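Local coordinates for periplasmic binding protein (Roseiflexus sp. RS-1, PDB 5GJ3) that binds heme, two molecules in this crystal form, as the periplasmic component of a bacterial heme-acquisition system, probably handing it on to a membrane transporter, at residues A[112-115]-A[116-119]. Residues are numbered along the deposited sequence; the frame is centred on the assembly and turned at random.
Sequences LGIP and QRGE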
ATOM      1  N   LEU A 112       3.141 -18.876 -11.498  1.00 17.14           N
ATOM      2  CA  LEU A 112       4.361 -19.542 -11.072  1.00 19.44           C
ATOM      3  C   LEU A 112       4.178 -21.035 -10.931  1.00 19.74           C
ATOM      4  O   LEU A 112       5.154 -21.719 -10.582  1.00 22.01           O
ATOM      5  CB  LEU A 112       4.902 -18.925  -9.739  1.00 18.57           C
ATOM      6  CG  LEU A 112       5.339 -17.461  -9.842  1.00 21.00           C
ATOM      7  CD1 LEU A 112       6.034 -16.850  -8.621  1.00 19.38           C
ATOM      8  CD2 LEU A 112       6.194 -17.237 -11.074  1.00 23.28           C
ATOM      9  N   GLY A 113       2.937 -21.531 -11.129  1.00 20.89           N
ATOM     10  CA  GLY A 113       2.654 -22.977 -11.134  1.00 21.77           C
ATOM     11  C   GLY A 113       2.708 -23.594  -9.721  1.00 26.56           C
ATOM     12  O   GLY A 113       3.145 -24.767  -9.549  1.00 21.29           O
ATOM     13  N   ILE A 114       2.274 -22.812  -8.714  1.00 22.51           N
ATOM     14  CA  ILE A 114       2.278 -23.249  -7.318  1.00 21.68           C
ATOM     15  C   ILE A 114       0.928 -22.928  -6.675  1.00 22.32           C
ATOM     16  O   ILE A 114       0.883 -22.259  -5.641  1.00 22.59           O
ATOM     17  CB  ILE A 114       3.454 -22.616  -6.504  1.00 20.99           C
ATOM     18  CG1 ILE A 114       3.542 -21.082  -6.700  1.00 20.49           C
ATOM     19  CG2 ILE A 114       4.813 -23.194  -6.931  1.00 20.36           C
ATOM     20  CD1 ILE A 114       4.581 -20.358  -5.850  1.00 19.25           C
ATOM     21  N   PRO A 115      -0.192 -23.384  -7.278  1.00 25.21           N
ATOM     22  CA  PRO A 115      -1.512 -22.949  -6.725  1.00 24.99           C
ATOM     23  C   PRO A 115      -1.765 -23.346  -5.256  1.00 26.71           C
ATOM     24  O   PRO A 115      -2.566 -22.672  -4.526  1.00 24.21           O
ATOM     25  CB  PRO A 115      -2.524 -23.675  -7.638  1.00 26.14           C
ATOM     26  CG  PRO A 115      -1.747 -24.918  -8.082  1.00 25.87           C
ATOM     27  CD  PRO A 115      -0.385 -24.365  -8.375  1.00 23.75           C
ATOM     28  N   GLN A 116      -1.118 -24.427  -4.826  1.00 26.86           N
ATOM     29  CA  GLN A 116      -1.260 -24.919  -3.428  1.00 28.50           C
ATOM     30  C   GLN A 116      -0.560 -24.004  -2.441  1.00 24.57           C
ATOM     31  O   GLN A 116      -1.114 -23.692  -1.414  1.00 26.62           O
ATOM     32  CB  GLN A 116      -0.727 -26.354  -3.254  1.00 32.82           C
ATOM     33  CG  GLN A 116      -1.699 -27.266  -2.532  1.00 46.56           C
ATOM     34  CD  GLN A 116      -3.082 -27.271  -3.186  1.00 55.27           C
ATOM     35  OE1 GLN A 116      -3.204 -27.377  -4.412  1.00 61.18           O
ATOM     36  NE2 GLN A 116      -4.135 -27.143  -2.366  1.00 64.40           N
ATOM     37  N   ARG A 117       0.683 -23.634  -2.711  1.00 24.13           N
ATOM     38  CA  ARG A 117       1.342 -22.613  -1.922  1.00 25.14           C
ATOM     39  C   ARG A 117       0.474 -21.332  -1.891  1.00 24.00           C
ATOM     40  O   ARG A 117       0.360 -20.693  -0.848  1.00 23.16           O
ATOM     41  CB  ARG A 117       2.716 -22.287  -2.478  1.00 29.81           C
ATOM     42  CG  ARG A 117       3.787 -23.335  -2.237  1.00 35.02           C
ATOM     43  CD  ARG A 117       5.161 -22.768  -2.575  1.00 41.47           C
ATOM     44  NE  ARG A 117       6.197 -23.728  -2.238  1.00 52.23           N
ATOM     45  CZ  ARG A 117       7.078 -23.605  -1.245  1.00 57.63           C
ATOM     46  NH1 ARG A 117       7.935 -24.592  -1.045  1.00 59.04           N
ATOM     47  NH2 ARG A 117       7.125 -22.515  -0.471  1.00 54.51           N
ATOM     48  N   GLY A 118      -0.134 -20.967  -3.027  1.00 24.91           N
ATOM     49  CA  GLY A 118      -1.010 -19.781  -3.094  1.00 22.32           C
ATOM     50  C   GLY A 118      -2.233 -19.883  -2.197  1.00 23.58           C
ATOM     51  O   GLY A 118      -2.610 -18.914  -1.522  1.00 22.25           O
ATOM     52  N   GLU A 119      -2.895 -21.040  -2.190  1.00 23.07           N
ATOM     53  CA  GLU A 119      -4.050 -21.247  -1.263  1.00 26.06           C
ATOM     54  C   GLU A 119      -3.661 -21.145   0.212  1.00 24.97           C
ATOM     55  O   GLU A 119      -4.378 -20.534   0.995  1.00 24.48           O
ATOM     56  CB  GLU A 119      -4.776 -22.577  -1.511  1.00 30.20           C
ATOM     57  CG  GLU A 119      -5.429 -22.646  -2.866  1.00 36.00           C
ATOM     58  CD  GLU A 119      -6.330 -21.457  -3.146  1.00 40.34           C
ATOM     59  OE1 GLU A 119      -7.345 -21.303  -2.441  1.00 44.37           O
ATOM     60  OE2 GLU A 119      -6.033 -20.663  -4.061  1.00 42.69           O
TER
HETATM   61  O   HOH W   1      -3.611 -20.423  -5.391  1.00 22.13           O
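Two backbone bonds start the helix: G118 N gives its hydrogen to I114 O at 3.1 Å, and E119 N follows on P115 O at 2.9 Å. P115 O also accepts a hydrogen from a water at 2.6 Å, and the same water donates to E119 OE2 at 2.8 Å, so it links the first helical carbonyl to a carboxylate one turn on. E119 CG, anti to its own carbonyl carbon (chi1 -64°), lies 3.3 Å from P115 O, and the bend at chi2 (-52°) then brings the carboxylate to the water. Its other oxygen, OE1, forms a salt bridge with R106 of helix 100-111, so the carboxylate ties the two consecutive helices together.

A short loop joins these helices. Helix 100-111 ends in a Schellman motif, with G113 leaving the helical conformation at positive phi, and only I114, at the N-cap position of helix 115-136, separates this glycine from P115. A proline suits the first turn of a helix, where its nitrogen, which carries no hydrogen, is not needed as a donor. Helix 115-136, begun here, is the long helix that spans the two lobes of this periplasmic binding protein, and the junction sits at its N-terminal end, on the surface; none of its residues is among those lining the heme pockets.

Apolar packing comes from I114 and R117, whose side chains cross at a slant. I114 CB and R117 CB lie 4.1 Å apart. I114 CG1 sits between its backbone N and carbonyl carbon (chi1 49°), with CD1 extended beyond it, and I114 CD1 comes within 4.1 Å of R117 CD, part of an arginine chain extended from CG to NE. I114 also rests on L22 and M24, while L112 touches M24, joining the junction to the loop after helix 13-21.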